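Local atomic coordinates of bifunctional dTDP-4-dehydrorhamnose 3,5-epimerase/dTDP-4-dehydrorhamnose reductase (Arabidopsis thaliana, PDB entry 4QQR), a protein that epimerises the sugar of dTDP-4-keto-6-deoxy-glucose at two ring carbons and then reduces the product with NADPH, yielding dTDP-beta-L-rhamnose for the plant cell wall. Residues Met168-Asp173 with Met197-Glu202; Asn220-Gly225 with Asn265-Thr270; Thr163-Met168 with Thr216-Phe221. All coordinates share one frame; numbering follows the deposited sequence.

In the fold
Contact 3 pairs the edge strand 217-220 with its neighbour 161-166, at one end of the six-stranded parallel sheet of the Rossmann fold. Contacts 1 and 2 continue beyond the C-terminal ends of these strands: contact 1 joins the loop after 161-166 to the start of helix 200-212, and contact 2 joins the loop after 217-220 to the one leading into helix 270-275. Contacts 1 and 3 share M168; contacts 2 and 3 share N220 and F221. T198 OG1 lies 2.9 Å from F221 O and I199 N 2.9 Å from N223 OD1, tying contact 1 to both. Side chains S171 and W23, a probable NADPH-binding residue, approach to about 3 Å, and M168 lies about 5 Å from a zinc ion.

Contact 1. Residues Met168-Asp173 with Met197-Glu202; sequences MPISSD and MTILDE
S172 OG sits between its backbone N and carbonyl carbon (chi1 70°), while D201 CG is anti to its own carbonyl carbon, beside N (chi1 -70°), and these torsions bring hydroxyl and carboxylate together. S172 OG donates to D201 OD1 at 2.9 Å, arriving on the syn side but tilted from the carboxylate plane. The second oxygen, D201 OD2, takes the backbone N of S172, also at 2.9 Å, from above that plane. One residue of the loop thus engages both oxygens of the carboxylate. An ST turn in which S171 OG accepts from D173 N shapes the loop here.

Further back, I170 and I199 form a single beta bridge. I170 N donates to T198 O at 3.0 Å, and I170 O receives L200 N at 2.9 Å, where the helix 200-212 begins with I199 as its N-cap residue. T198 turns its hydroxyl out of this pair, to F221 O and R167 N.

I170 CG2 meets I199 CD1 at 3.7 Å, and the other branch of I170 reaches M197 SD through CD1. M197 CE in turn touches M168 SD at 3.9 Å. P169 CB rests against the branched end of L200, and both residues, like S171, touch W23. W23 and T71, which lies near P169, are inferred by similarity to bind NADPH, so the loop probably borders the cofactor pocket. F180 covers M168, I170 and M197.

With D201 in the first turn of the helix, its carboxylate would probably interact favourably with the helix dipole, and the two S172 donors would tend to stabilise its negative charge.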
loop_
_atom_site.group_PDB
_atom_site.type_symbol
_atom_site.label_atom_id
_atom_site.label_comp_id
_atom_site.label_asym_id
_atom_site.label_seq_id
_atom_site.Cartn_x
_atom_site.Cartn_y
_atom_site.Cartn_z
ATOM N N MET A 168 8.538 -20.481 1.680
ATOM C CA MET A 168 9.601 -21.240 2.353
ATOM C C MET A 168 10.746 -21.685 1.449
ATOM O O MET A 168 10.947 -22.890 1.277
ATOM C CB MET A 168 9.007 -22.482 3.032
ATOM C CG MET A 168 8.117 -22.172 4.227
ATOM S SD MET A 168 6.694 -23.281 4.325
ATOM C CE MET A 168 6.414 -23.297 6.093
ATOM N N PRO A 169 11.500 -20.728 0.872
ATOM C CA PRO A 169 12.488 -21.082 -0.168
ATOM C C PRO A 169 13.524 -22.098 0.320
ATOM O O PRO A 169 13.920 -22.052 1.493
ATOM C CB PRO A 169 13.146 -19.745 -0.509
ATOM C CG PRO A 169 12.849 -18.846 0.665
ATOM C CD PRO A 169 11.557 -19.305 1.247
ATOM N N ILE A 170 13.937 -22.997 -0.578
ATOM C CA ILE A 170 14.819 -24.141 -0.262
ATOM C C ILE A 170 15.913 -24.338 -1.313
ATOM O O ILE A 170 15.682 -24.172 -2.506
ATOM C CB ILE A 170 13.992 -25.446 -0.158
ATOM C CG1 ILE A 170 13.448 -25.633 1.258
ATOM C CG2 ILE A 170 14.798 -26.667 -0.589
ATOM C CD1 ILE A 170 12.434 -26.745 1.361
ATOM N N SER A 171 17.106 -24.705 -0.869
ATOM C CA SER A 171 18.252 -24.797 -1.761
ATOM C C SER A 171 19.001 -26.117 -1.585
ATOM O O SER A 171 18.857 -26.790 -0.563
ATOM C CB SER A 171 19.203 -23.632 -1.484
ATOM O OG SER A 171 20.411 -23.757 -2.195
ATOM N N SER A 172 19.803 -26.471 -2.587
ATOM C CA SER A 172 20.732 -27.582 -2.480
ATOM C C SER A 172 21.893 -27.225 -1.531
ATOM O O SER A 172 22.640 -28.090 -1.099
ATOM C CB SER A 172 21.276 -27.946 -3.857
ATOM O OG SER A 172 22.132 -26.922 -4.324
ATOM N N ASP A 173 22.032 -25.943 -1.211
ATOM C CA ASP A 173 23.064 -25.474 -0.293
ATOM C C ASP A 173 22.541 -25.557 1.145
ATOM O O ASP A 173 21.881 -24.636 1.636
ATOM C CB ASP A 173 23.440 -24.027 -0.644
ATOM C CG ASP A 173 24.710 -23.548 0.048
ATOM O OD1 ASP A 173 25.740 -23.386 -0.648
ATOM O OD2 ASP A 173 24.675 -23.311 1.276
ATOM N N MET A 197 5.851 -25.209 -0.968
ATOM C CA MET A 197 7.225 -24.739 -0.793
ATOM C C MET A 197 7.881 -24.556 -2.145
ATOM O O MET A 197 7.436 -25.129 -3.148
ATOM C CB MET A 197 8.056 -25.723 0.054
ATOM C CG MET A 197 7.407 -26.190 1.367
ATOM S SD MET A 197 8.628 -26.710 2.593
ATOM C CE MET A 197 7.568 -27.026 4.011
ATOM N N THR A 198 8.949 -23.767 -2.159
ATOM C CA THR A 198 9.630 -23.400 -3.395
ATOM C C THR A 198 11.032 -24.015 -3.445
ATOM O O THR A 198 11.861 -23.739 -2.580
ATOM C CB THR A 198 9.744 -21.846 -3.505
ATOM O OG1 THR A 198 8.440 -21.259 -3.428
ATOM C CG2 THR A 198 10.405 -21.424 -4.798
ATOM N N ILE A 199 11.315 -24.833 -4.455
ATOM C CA ILE A 199 12.680 -25.334 -4.629
ATOM C C ILE A 199 13.466 -24.393 -5.531
ATOM O O ILE A 199 13.372 -24.481 -6.755
ATOM C CB ILE A 199 12.720 -26.729 -5.250
ATOM C CG1 ILE A 199 11.842 -27.700 -4.471
ATOM C CG2 ILE A 199 14.153 -27.217 -5.294
ATOM C CD1 ILE A 199 12.239 -27.810 -3.037
ATOM N N LEU A 200 14.227 -23.481 -4.929
ATOM C CA LEU A 200 14.930 -22.439 -5.696
ATOM C C LEU A 200 15.793 -22.980 -6.840
ATOM O O LEU A 200 15.872 -22.370 -7.894
ATOM C CB LEU A 200 15.792 -21.566 -4.785
ATOM C CG LEU A 200 15.070 -20.763 -3.709
ATOM C CD1 LEU A 200 16.076 -19.996 -2.860
ATOM C CD2 LEU A 200 14.023 -19.829 -4.334
ATOM N N ASP A 201 16.439 -24.122 -6.622
ATOM C CA ASP A 201 17.316 -24.720 -7.624
ATOM C C ASP A 201 16.570 -25.075 -8.903
ATOM O O ASP A 201 17.119 -24.938 -9.994
ATOM C CB ASP A 201 17.992 -25.974 -7.060
ATOM C CG ASP A 201 19.007 -25.655 -5.992
ATOM O OD1 ASP A 201 20.214 -25.820 -6.265
ATOM O OD2 ASP A 201 18.601 -25.228 -4.886
ATOM N N GLU A 202 15.332 -25.553 -8.768
ATOM C CA GLU A 202 14.483 -25.814 -9.931
ATOM C C GLU A 202 13.737 -24.561 -10.420
ATOM O O GLU A 202 13.685 -24.294 -11.621
ATOM C CB GLU A 202 13.480 -26.924 -9.638
ATOM C CG GLU A 202 12.549 -27.199 -10.804
ATOM C CD GLU A 202 11.497 -28.244 -10.470
ATOM O OE1 GLU A 202 11.319 -28.529 -9.264
ATOM O OE2 GLU A 202 10.855 -28.785 -11.401
#

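Contact 2. Residues Asn220-Gly225 with Asn265-Thr270; sequences NFTNPG and NELDAT
N220 reaches across to D268 through its amide nitrogen: ND2 donates to D268 O at 2.8 Å with an N-H...O angle of 170°. The acceptor lies essentially in the amide plane, although the donor stands 20° from the plane of the D268 carbonyl. ND2 of N220 also donates to F131 O, and OD1 accepts from R165 NH1, which together leave the amide little rotational freedom. Beside these bonds the amide packs on L267, whose CG is 3.6 Å from N220 OD1. L267 fits between N220 and T222, its CB coming within 3.6 Å of T222 OG1 and its CD2 near both OG1 and CG2 of the threonine; the side chains of L267 and T222 cross at about a right angle. Farther along, the methyl group of A269 sits against the ring of P224, with CB 3.7 Å from CG.

The next shell shapes the opposing segment. With D268 CG anti to its backbone N (chi1 -161°), the carboxylate lies toward T270, and OD2 accepts from T270 N at 2.9 Å, an Asx turn. L267 N is held by S196 OG, while E266 pairs through its backbone with F131.

An asparagine side chain bound to a main-chain carbonyl makes the polar link of this contact. The Asx turn of D268 immediately precedes helix 270-275, with A269 as the N-cap residue. The arrangement joins the end of strand 217-220 and the loop after it to the loop leading into that helix, at the C-terminal end of the edge strand of the Rossmann-type sheet.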
loop_
_atom_site.group_PDB
_atom_site.type_symbol
_atom_site.label_atom_id
_atom_site.label_comp_id
_atom_site.label_asym_id
_atom_site.label_seq_id
_atom_site.Cartn_x
_atom_site.Cartn_y
_atom_site.Cartn_z
ATOM N N ASN A 220 1.525 -18.162 -8.658
ATOM C CA ASN A 220 1.906 -19.011 -7.542
ATOM C C ASN A 220 3.209 -19.673 -7.968
ATOM O O ASN A 220 3.300 -20.211 -9.071
ATOM C CB ASN A 220 0.819 -20.066 -7.260
ATOM C CG ASN A 220 -0.396 -19.504 -6.499
ATOM O OD1 ASN A 220 -0.336 -18.447 -5.859
ATOM N ND2 ASN A 220 -1.495 -20.235 -6.554
ATOM N N PHE A 221 4.225 -19.608 -7.115
ATOM C CA PHE A 221 5.589 -19.969 -7.520
ATOM C C PHE A 221 6.221 -20.944 -6.518
ATOM O O PHE A 221 7.351 -20.769 -6.067
ATOM C CB PHE A 221 6.459 -18.701 -7.705
ATOM C CG PHE A 221 7.564 -18.862 -8.720
ATOM C CD1 PHE A 221 7.269 -19.135 -10.041
ATOM C CD2 PHE A 221 8.889 -18.753 -8.351
ATOM C CE1 PHE A 221 8.265 -19.295 -10.974
ATOM C CE2 PHE A 221 9.890 -18.914 -9.290
ATOM C CZ PHE A 221 9.566 -19.184 -10.603
ATOM N N THR A 222 5.456 -21.971 -6.171
ATOM C CA THR A 222 5.916 -23.038 -5.311
ATOM C C THR A 222 5.748 -24.269 -6.164
ATOM O O THR A 222 5.031 -24.225 -7.155
ATOM C CB THR A 222 5.055 -23.143 -4.056
ATOM O OG1 THR A 222 3.673 -23.000 -4.407
ATOM C CG2 THR A 222 5.405 -22.041 -3.101
ATOM N N ASN A 223 6.439 -25.346 -5.810
ATOM C CA ASN A 223 6.296 -26.611 -6.519
ATOM C C ASN A 223 4.923 -27.174 -6.246
ATOM O O ASN A 223 4.348 -26.901 -5.192
ATOM C CB ASN A 223 7.355 -27.612 -6.064
ATOM C CG ASN A 223 8.737 -27.208 -6.479
ATOM O OD1 ASN A 223 9.328 -26.316 -5.880
ATOM N ND2 ASN A 223 9.267 -27.855 -7.509
ATOM N N PRO A 224 4.375 -27.928 -7.207
ATOM C CA PRO A 224 3.082 -28.597 -7.003
ATOM C C PRO A 224 3.103 -29.508 -5.776
ATOM O O PRO A 224 4.142 -30.081 -5.471
ATOM C CB PRO A 224 2.906 -29.403 -8.290
ATOM C CG PRO A 224 3.631 -28.610 -9.329
ATOM C CD PRO A 224 4.800 -27.958 -8.621
ATOM N N GLY A 225 1.978 -29.612 -5.070
ATOM C CA GLY A 225 1.883 -30.445 -3.881
ATOM C C GLY A 225 2.309 -29.790 -2.566
ATOM O O GLY A 225 2.680 -28.611 -2.526
ATOM N N ASN A 265 -0.405 -22.971 4.306
ATOM C CA ASN A 265 -1.298 -23.061 3.157
ATOM C C ASN A 265 -0.802 -23.987 2.068
ATOM O O ASN A 265 0.355 -24.411 2.079
ATOM C CB ASN A 265 -1.580 -21.657 2.560
ATOM C CG ASN A 265 -0.350 -21.019 1.895
ATOM O OD1 ASN A 265 0.294 -21.605 1.025
ATOM N ND2 ASN A 265 -0.040 -19.803 2.301
ATOM N N GLU A 266 -1.702 -24.283 1.131
ATOM C CA GLU A 266 -1.346 -24.875 -0.158
ATOM C C GLU A 266 -1.655 -23.866 -1.277
ATOM O O GLU A 266 -2.692 -23.213 -1.238
ATOM C CB GLU A 266 -2.106 -26.185 -0.404
ATOM C CG GLU A 266 -1.789 -26.811 -1.772
ATOM C CD GLU A 266 -2.409 -28.201 -1.996
ATOM O OE1 GLU A 266 -3.034 -28.761 -1.060
ATOM O OE2 GLU A 266 -2.262 -28.725 -3.128
ATOM N N LEU A 267 -0.752 -23.740 -2.254
ATOM C CA LEU A 267 -0.918 -22.816 -3.377
ATOM C C LEU A 267 -1.155 -23.633 -4.628
ATOM O O LEU A 267 -0.358 -24.520 -4.939
ATOM C CB LEU A 267 0.342 -21.963 -3.566
ATOM C CG LEU A 267 0.381 -20.539 -3.008
ATOM C CD1 LEU A 267 -0.547 -20.373 -1.833
ATOM C CD2 LEU A 267 1.790 -20.151 -2.610
ATOM N N ASP A 268 -2.248 -23.337 -5.338
ATOM C CA ASP A 268 -2.583 -24.029 -6.582
ATOM C C ASP A 268 -1.507 -23.799 -7.648
ATOM O O ASP A 268 -1.218 -22.665 -8.011
ATOM C CB ASP A 268 -3.938 -23.547 -7.100
ATOM C CG ASP A 268 -4.567 -24.510 -8.107
ATOM O OD1 ASP A 268 -5.805 -24.707 -8.042
ATOM O OD2 ASP A 268 -3.838 -25.069 -8.958
ATOM N N ALA A 269 -0.926 -24.879 -8.161
ATOM C CA ALA A 269 0.172 -24.763 -9.121
ATOM C C ALA A 269 -0.256 -24.927 -10.582
ATOM O O ALA A 269 0.591 -24.951 -11.478
ATOM C CB ALA A 269 1.304 -25.743 -8.777
ATOM N N THR A 270 -1.560 -25.025 -10.818
ATOM C CA THR A 270 -2.101 -25.214 -12.162
ATOM C C THR A 270 -1.534 -24.242 -13.194
ATOM O O THR A 270 -1.034 -24.658 -14.248
ATOM C CB THR A 270 -3.631 -25.112 -12.145
ATOM O OG1 THR A 270 -4.148 -26.103 -11.252
ATOM C CG2 THR A 270 -4.205 -25.320 -13.528
#

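Contact 3. Residues Thr163-Met168 with Thr216-Phe221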
loop_
_atom_site.group_PDB
_atom_site.type_symbol
_atom_site.label_atom_id
_atom_site.label_comp_id
_atom_site.label_asym_id
_atom_site.label_seq_id
_atom_site.Cartn_x
_atom_site.Cartn_y
_atom_site.Cartn_z
ATOM N N THR A 163 4.528 -10.834 -10.788
ATOM C CA THR A 163 4.646 -11.184 -9.379
ATOM C C THR A 163 4.669 -12.696 -9.140
ATOM O O THR A 163 3.784 -13.434 -9.586
ATOM C CB THR A 163 3.519 -10.551 -8.583
ATOM O OG1 THR A 163 3.713 -9.143 -8.587
ATOM C CG2 THR A 163 3.509 -11.044 -7.140
ATOM N N LEU A 164 5.707 -13.131 -8.433
ATOM C CA LEU A 164 5.939 -14.537 -8.121
ATOM C C LEU A 164 5.771 -14.788 -6.612
ATOM O O LEU A 164 6.482 -14.187 -5.787
ATOM C CB LEU A 164 7.339 -14.964 -8.592
ATOM C CG LEU A 164 7.551 -15.406 -10.053
ATOM C CD1 LEU A 164 6.549 -14.786 -10.963
ATOM C CD2 LEU A 164 8.946 -15.068 -10.556
ATOM N N ARG A 165 4.828 -15.664 -6.253
ATOM C CA ARG A 165 4.613 -16.004 -4.850
ATOM C C ARG A 165 5.528 -17.150 -4.423
ATOM O O ARG A 165 5.222 -18.331 -4.649
ATOM C CB ARG A 165 3.151 -16.357 -4.587
ATOM C CG ARG A 165 2.149 -15.267 -4.973
ATOM C CD ARG A 165 0.769 -15.611 -4.429
ATOM N NE ARG A 165 -0.254 -14.601 -4.686
ATOM C CZ ARG A 165 -1.517 -14.878 -5.005
ATOM N NH1 ARG A 165 -1.913 -16.138 -5.127
ATOM N NH2 ARG A 165 -2.385 -13.893 -5.211
ATOM N N VAL A 166 6.656 -16.791 -3.814
ATOM C CA VAL A 166 7.623 -17.753 -3.284
ATOM C C VAL A 166 7.255 -18.056 -1.838
ATOM O O VAL A 166 6.918 -17.142 -1.085
ATOM C CB VAL A 166 9.068 -17.184 -3.369
ATOM C CG1 VAL A 166 10.037 -17.937 -2.453
ATOM C CG2 VAL A 166 9.557 -17.181 -4.805
ATOM N N ARG A 167 7.277 -19.337 -1.466
ATOM C CA ARG A 167 7.034 -19.764 -0.080
ATOM C C ARG A 167 8.196 -20.628 0.395
ATOM O O ARG A 167 8.751 -21.403 -0.389
ATOM C CB ARG A 167 5.745 -20.583 0.048
ATOM C CG ARG A 167 4.431 -19.850 -0.191
ATOM C CD ARG A 167 3.556 -19.824 1.058
ATOM N NE ARG A 167 3.354 -21.146 1.614
ATOM C CZ ARG A 167 3.009 -21.385 2.875
ATOM N NH1 ARG A 167 2.817 -20.397 3.725
ATOM N NH2 ARG A 167 2.858 -22.624 3.284
ATOM N N MET A 168 8.538 -20.481 1.680
ATOM C CA MET A 168 9.601 -21.240 2.353
ATOM C C MET A 168 10.746 -21.685 1.449
ATOM O O MET A 168 10.947 -22.890 1.277
ATOM C CB MET A 168 9.007 -22.482 3.032
ATOM C CG MET A 168 8.117 -22.172 4.227
ATOM S SD MET A 168 6.694 -23.281 4.325
ATOM C CE MET A 168 6.414 -23.297 6.093
ATOM N N THR A 216 3.437 -12.121 -17.421
ATOM C CA THR A 216 2.966 -11.047 -16.533
ATOM C C THR A 216 1.776 -11.497 -15.693
ATOM O O THR A 216 1.223 -12.565 -15.922
ATOM C CB THR A 216 2.632 -9.748 -17.320
ATOM O OG1 THR A 216 2.023 -10.081 -18.576
ATOM C CG2 THR A 216 3.902 -8.958 -17.599
ATOM N N GLY A 217 1.380 -10.673 -14.731
ATOM C CA GLY A 217 0.342 -11.039 -13.789
ATOM C C GLY A 217 0.935 -11.799 -12.612
ATOM O O GLY A 217 2.151 -11.788 -12.386
ATOM N N ILE A 218 0.070 -12.466 -11.860
ATOM C CA ILE A 218 0.493 -13.193 -10.678
ATOM C C ILE A 218 0.730 -14.676 -10.996
ATOM O O ILE A 218 -0.057 -15.284 -11.712
ATOM C CB ILE A 218 -0.553 -13.041 -9.546
ATOM C CG1 ILE A 218 -0.589 -11.590 -9.058
ATOM C CG2 ILE A 218 -0.248 -13.980 -8.384
ATOM C CD1 ILE A 218 -1.792 -11.247 -8.163
ATOM N N TYR A 219 1.824 -15.245 -10.495
ATOM C CA TYR A 219 1.989 -16.696 -10.519
ATOM C C TYR A 219 2.322 -17.206 -9.129
ATOM O O TYR A 219 3.266 -16.724 -8.494
ATOM C CB TYR A 219 3.100 -17.140 -11.471
ATOM C CG TYR A 219 2.801 -16.966 -12.933
ATOM C CD1 TYR A 219 2.886 -15.710 -13.528
ATOM C CD2 TYR A 219 2.450 -18.050 -13.734
ATOM C CE1 TYR A 219 2.624 -15.528 -14.878
ATOM C CE2 TYR A 219 2.180 -17.878 -15.091
ATOM C CZ TYR A 219 2.272 -16.605 -15.655
ATOM O OH TYR A 219 2.021 -16.378 -16.991
ATOM N N ASN A 220 1.525 -18.162 -8.658
ATOM C CA ASN A 220 1.906 -19.011 -7.542
ATOM C C ASN A 220 3.209 -19.673 -7.968
ATOM O O ASN A 220 3.300 -20.211 -9.071
ATOM C CB ASN A 220 0.819 -20.066 -7.260
ATOM C CG ASN A 220 -0.396 -19.504 -6.499
ATOM O OD1 ASN A 220 -0.336 -18.447 -5.859
ATOM N ND2 ASN A 220 -1.495 -20.235 -6.554
ATOM N N PHE A 221 4.225 -19.608 -7.115
ATOM C CA PHE A 221 5.589 -19.969 -7.520
ATOM C C PHE A 221 6.221 -20.944 -6.518
ATOM O O PHE A 221 7.351 -20.769 -6.067
ATOM C CB PHE A 221 6.459 -18.701 -7.705
ATOM C CG PHE A 221 7.564 -18.862 -8.720
ATOM C CD1 PHE A 221 7.269 -19.135 -10.041
ATOM C CD2 PHE A 221 8.889 -18.753 -8.351
ATOM C CE1 PHE A 221 8.265 -19.295 -10.974
ATOM C CE2 PHE A 221 9.890 -18.914 -9.290
ATOM C CZ PHE A 221 9.566 -19.184 -10.603
#
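R165 binds N220 with NH1, which donates to OD1 at 2.9 Å; the bond is bent, with an N-H...O angle of 144°, and the guanidinium and amide planes are turned 43° apart. The other end of that amide, N220 ND2, is bonded to F131 O. The guanidinium has further partners: its NE forms a salt bridge with E152 of helix 143-155, NH1 also donates to K132 O, and NH2 to E133 O. The chain, extended from CG to NE, carries the group out from the sheet on the face of I218 and N220, with I218 CG2 over one face of the guanidinium, toward the rim, 3.7 Å from CZ.

The backbones form a parallel pairing in which T163, L164 and R165 lie opposite I218, Y219 and N220, on the last two strands of the Rossmann-type sheet. Y219 N donates to T163 O at 2.8 Å and R165 N to Y219 O at 2.9 Å, both nearly straight. A bond from F221 N to R165 O carries the pairing past N220, while that from T163 N to G217 O is weak.

F221 brings its ring under L164, with CG anti to the backbone N (chi1 -151°). L164 CG stands over the ring face in a CH-pi contact, 3.8 Å from the ring centroid, while V166 CG2 comes to the ring edge, 3.9 Å from CD2. Helix 200-212 covers F221 with L203, S207 and M210.

The two faces of the pairing thus differ, one polar around R165, the other apolar around F221 and L164. The buried guanidinium is matched by one carboxylate and several carbonyl oxygens, and its positive charge is probably well compensated.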